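Local coordinates for maternal effect protein oskar (Drosophila melanogaster, PDB 5A4A), which binds RNA through its SGNH hydrolase-like OSK domain and acts as a germline inducer in the fruit fly, associated with the germ plasm, at residues Ile90-Leu96 with Lys137-Phe141. Residue numbers count along the deposited sequence, not the author numbering.
Sequences IMRGKPL and KIYRF. With SO4 (sulfate ion), chain D.
Helix 87-91 closes in a Schellman motif: G93 takes positive phi (77/27) and G93 N bonds I90 O at 3.0 Å. Extended K94 and P95 (psi 143 and 140) follow, P95 occupying the N-cap position just before helix 96-112. Segment 137-141 is helical, with L96 and K137 closest in register, CA to CA 6.7 Å.

The polar link runs from a lysine to carbonyls of the turn. K137, chi1 off-well at -106° and otherwise extended, donates from NZ to K94 O (2.8 Å); a water accepts from K137 NZ (2.7 Å) and donates to I90 O (2.6 Å).

Apolar contacts flank it: I90 (mt) sets CD1 3.9 Å from I138 CG1, while L96 (tp) places CD1 4.1 Å from F141 CB and CD2 3.8 Å from R140 CB. R92, out of reach of 137-141, donates from NE to O3 of a sulfate (2.7 Å), probably from the crystallisation liquor.

In this SGNH-hydrolase-like fold, the contact joins the 87-91/96-112 junction to helix 132-148, where I99 touches I90 and F141, and F103 meets F141 edge-to-face.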
ATOM      1  N   ILE A  90      -3.117   5.595  -9.167  1.00 11.74           N
ATOM      2  CA  ILE A  90      -3.452   7.008  -9.282  1.00 11.20           C
ATOM      3  C   ILE A  90      -2.308   7.774  -9.937  1.00 11.42           C
ATOM      4  O   ILE A  90      -2.540   8.568 -10.842  1.00 14.56           O
ATOM      5  CB  ILE A  90      -3.836   7.613  -7.923  1.00 16.28           C
ATOM      6  CG1 ILE A  90      -5.204   7.052  -7.512  1.00 12.72           C
ATOM      7  CG2 ILE A  90      -3.877   9.141  -8.000  1.00 13.98           C
ATOM      8  CD1 ILE A  90      -5.744   7.574  -6.207  1.00 18.42           C
ATOM      9  N   MET A  91      -1.079   7.515  -9.504  1.00 12.92           N
ATOM     10  CA  MET A  91       0.087   8.166 -10.119  1.00 17.07           C
ATOM     11  C   MET A  91       0.269   7.833 -11.608  1.00 20.54           C
ATOM     12  O   MET A  91       0.757   8.669 -12.373  1.00 18.20           O
ATOM     13  CB  MET A  91       1.367   7.855  -9.334  1.00 18.97           C
ATOM     14  CG  MET A  91       1.302   8.317  -7.893  1.00 21.76           C
ATOM     15  SD  MET A  91       2.658   7.736  -6.859  1.00 24.67           S
ATOM     16  CE  MET A  91       3.965   8.756  -7.532  1.00 15.52           C
ATOM     17  N   ARG A  92      -0.112   6.619 -12.013  1.00 14.36           N
ATOM     18  CA  ARG A  92       0.003   6.207 -13.415  1.00 17.94           C
ATOM     19  C   ARG A  92      -1.152   6.743 -14.247  1.00 20.75           C
ATOM     20  O   ARG A  92      -1.190   6.554 -15.464  1.00 22.11           O
ATOM     21  CB  ARG A  92       0.051   4.678 -13.555  1.00 18.52           C
ATOM     22  CG  ARG A  92       1.350   4.054 -13.094  1.00 28.41           C
ATOM     23  CD  ARG A  92       1.372   2.536 -13.298  1.00 31.81           C
ATOM     24  NE  ARG A  92       2.594   1.965 -12.735  1.00 36.87           N
ATOM     25  CZ  ARG A  92       2.877   0.668 -12.673  1.00 32.63           C
ATOM     26  NH1 ARG A  92       2.024  -0.237 -13.147  1.00 23.45           N
ATOM     27  NH2 ARG A  92       4.025   0.279 -12.134  1.00 28.82           N
ATOM     28  N   GLY A  93      -2.107   7.381 -13.581  1.00 14.47           N
ATOM     29  CA  GLY A  93      -3.229   7.999 -14.262  1.00 20.10           C
ATOM     30  C   GLY A  93      -4.291   7.014 -14.720  1.00 21.16           C
ATOM     31  O   GLY A  93      -4.996   7.272 -15.692  1.00 23.03           O
ATOM     32  N   LYS A  94      -4.411   5.882 -14.032  1.00 21.94           N
ATOM     33  CA  LYS A  94      -5.488   4.948 -14.351  1.00 20.13           C
ATOM     34  C   LYS A  94      -6.830   5.625 -14.088  1.00 18.44           C
ATOM     35  O   LYS A  94      -6.959   6.413 -13.148  1.00 15.65           O
ATOM     36  CB  LYS A  94      -5.367   3.640 -13.555  1.00 22.76           C
ATOM     37  CG  LYS A  94      -4.186   2.756 -13.973  1.00 28.23           C
ATOM     38  CD  LYS A  94      -4.449   1.288 -13.637  1.00 35.33           C
ATOM     39  CE  LYS A  94      -3.172   0.455 -13.688  1.00 40.65           C
ATOM     40  NZ  LYS A  94      -3.438  -0.987 -13.395  1.00 37.96           N
ATOM     41  N   PRO A  95      -7.826   5.351 -14.944  1.00 22.08           N
ATOM     42  CA  PRO A  95      -9.151   5.938 -14.730  1.00 21.13           C
ATOM     43  C   PRO A  95      -9.712   5.492 -13.387  1.00 19.14           C
ATOM     44  O   PRO A  95      -9.544   4.336 -13.000  1.00 17.42           O
ATOM     45  CB  PRO A  95      -9.988   5.347 -15.870  1.00 18.89           C
ATOM     46  CG  PRO A  95      -8.994   4.936 -16.906  1.00 25.34           C
ATOM     47  CD  PRO A  95      -7.764   4.533 -16.165  1.00 25.30           C
ATOM     48  N   LEU A  96     -10.362   6.406 -12.678  1.00 19.13           N
ATOM     49  CA  LEU A  96     -10.963   6.086 -11.381  1.00 16.93           C
ATOM     50  C   LEU A  96     -11.921   4.890 -11.434  1.00 15.81           C
ATOM     51  O   LEU A  96     -11.895   4.033 -10.550  1.00 18.34           O
ATOM     52  CB  LEU A  96     -11.666   7.315 -10.794  1.00 15.06           C
ATOM     53  CG  LEU A  96     -12.358   7.111  -9.446  1.00 19.69           C
ATOM     54  CD1 LEU A  96     -11.340   6.863  -8.340  1.00 19.50           C
ATOM     55  CD2 LEU A  96     -13.245   8.310  -9.111  1.00 23.76           C
ATOM     56  N   LYS A 137      -9.064  12.472  -7.136  1.00 12.37           N
ATOM     57  CA  LYS A 137      -9.065  11.025  -7.304  1.00 15.51           C
ATOM     58  C   LYS A 137      -8.789  10.346  -5.980  1.00 12.09           C
ATOM     59  O   LYS A 137      -9.409   9.332  -5.660  1.00 13.21           O
ATOM     60  CB  LYS A 137      -8.019  10.583  -8.322  1.00 19.42           C
ATOM     61  CG  LYS A 137      -8.606  10.153  -9.630  1.00 32.10           C
ATOM     62  CD  LYS A 137      -7.544   9.544 -10.523  1.00 31.39           C
ATOM     63  CE  LYS A 137      -7.988   9.584 -11.964  1.00 27.96           C
ATOM     64  NZ  LYS A 137      -6.894   9.194 -12.892  1.00 25.89           N
ATOM     65  N   ILE A 138      -7.862  10.914  -5.216  1.00 13.45           N
ATOM     66  CA  ILE A 138      -7.519  10.379  -3.904  1.00 12.92           C
ATOM     67  C   ILE A 138      -8.737  10.499  -2.987  1.00 12.03           C
ATOM     68  O   ILE A 138      -9.086   9.559  -2.272  1.00 11.84           O
ATOM     69  CB  ILE A 138      -6.330  11.131  -3.287  1.00 11.05           C
ATOM     70  CG1 ILE A 138      -5.039  10.773  -4.028  1.00 14.44           C
ATOM     71  CG2 ILE A 138      -6.189  10.814  -1.800  1.00 10.81           C
ATOM     72  CD1 ILE A 138      -3.832  11.445  -3.450  1.00 22.38           C
ATOM     73  N   TYR A 139      -9.378  11.663  -3.022  1.00  9.55           N
ATOM     74  CA  TYR A 139     -10.594  11.898  -2.246  1.00 11.44           C
ATOM     75  C   TYR A 139     -11.688  10.882  -2.562  1.00 14.96           C
ATOM     76  O   TYR A 139     -12.275  10.301  -1.651  1.00 13.81           O
ATOM     77  CB  TYR A 139     -11.078  13.337  -2.479  1.00 11.84           C
ATOM     78  CG  TYR A 139     -12.526  13.582  -2.131  1.00 13.60           C
ATOM     79  CD1 TYR A 139     -12.952  13.592  -0.810  1.00 15.31           C
ATOM     80  CD2 TYR A 139     -13.458  13.830  -3.126  1.00 13.95           C
ATOM     81  CE1 TYR A 139     -14.282  13.826  -0.495  1.00 16.97           C
ATOM     82  CE2 TYR A 139     -14.780  14.070  -2.821  1.00 18.77           C
ATOM     83  CZ  TYR A 139     -15.182  14.064  -1.506  1.00 21.88           C
ATOM     84  OH  TYR A 139     -16.499  14.292  -1.202  1.00 22.18           O
ATOM     85  N   ARG A 140     -11.963  10.658  -3.846  1.00 11.24           N
ATOM     86  CA  ARG A 140     -13.029   9.735  -4.235  1.00 12.18           C
ATOM     87  C   ARG A 140     -12.672   8.273  -3.991  1.00 15.30           C
ATOM     88  O   ARG A 140     -13.510   7.488  -3.560  1.00 13.08           O
ATOM     89  CB  ARG A 140     -13.431   9.953  -5.694  1.00 11.49           C
ATOM     90  CG  ARG A 140     -14.046  11.319  -5.905  1.00 11.88           C
ATOM     91  CD  ARG A 140     -14.478  11.575  -7.342  1.00 12.83           C
ATOM     92  NE  ARG A 140     -15.016  12.925  -7.406  1.00 15.63           N
ATOM     93  CZ  ARG A 140     -16.287  13.250  -7.177  1.00 16.50           C
ATOM     94  NH1 ARG A 140     -17.209  12.317  -6.937  1.00 16.93           N
ATOM     95  NH2 ARG A 140     -16.643  14.520  -7.242  1.00 17.24           N
ATOM     96  N   PHE A 141     -11.431   7.903  -4.273  1.00 14.44           N
ATOM     97  CA  PHE A 141     -11.035   6.518  -4.045  1.00 13.07           C
ATOM     98  C   PHE A 141     -11.089   6.169  -2.560  1.00 13.82           C
ATOM     99  O   PHE A 141     -11.520   5.064  -2.183  1.00 13.63           O
ATOM    100  CB  PHE A 141      -9.649   6.232  -4.623  1.00 11.17           C
ATOM    101  CG  PHE A 141      -9.202   4.807  -4.432  1.00 13.70           C
ATOM    102  CD1 PHE A 141      -9.949   3.756  -4.941  1.00 16.80           C
ATOM    103  CD2 PHE A 141      -8.040   4.521  -3.730  1.00 15.13           C
ATOM    104  CE1 PHE A 141      -9.544   2.441  -4.758  1.00 16.30           C
ATOM    105  CE2 PHE A 141      -7.624   3.208  -3.544  1.00 16.25           C
ATOM    106  CZ  PHE A 141      -8.374   2.168  -4.061  1.00 11.72           C
TER
HETATM  107  S   SO4 D1609       4.915   3.814 -14.343  1.00 35.97           S
HETATM  108  O1  SO4 D1609       4.249   5.066 -14.696  1.00 34.94           O
HETATM  109  O2  SO4 D1609       6.330   3.860 -14.720  1.00 28.34           O
HETATM  110  O3  SO4 D1609       4.768   3.577 -12.907  1.00 30.73           O
HETATM  111  O4  SO4 D1609       4.276   2.714 -15.061  1.00 47.04           O
HETATM  112  O   HOH W   1      -4.540   9.872 -11.756  1.00 22.99           O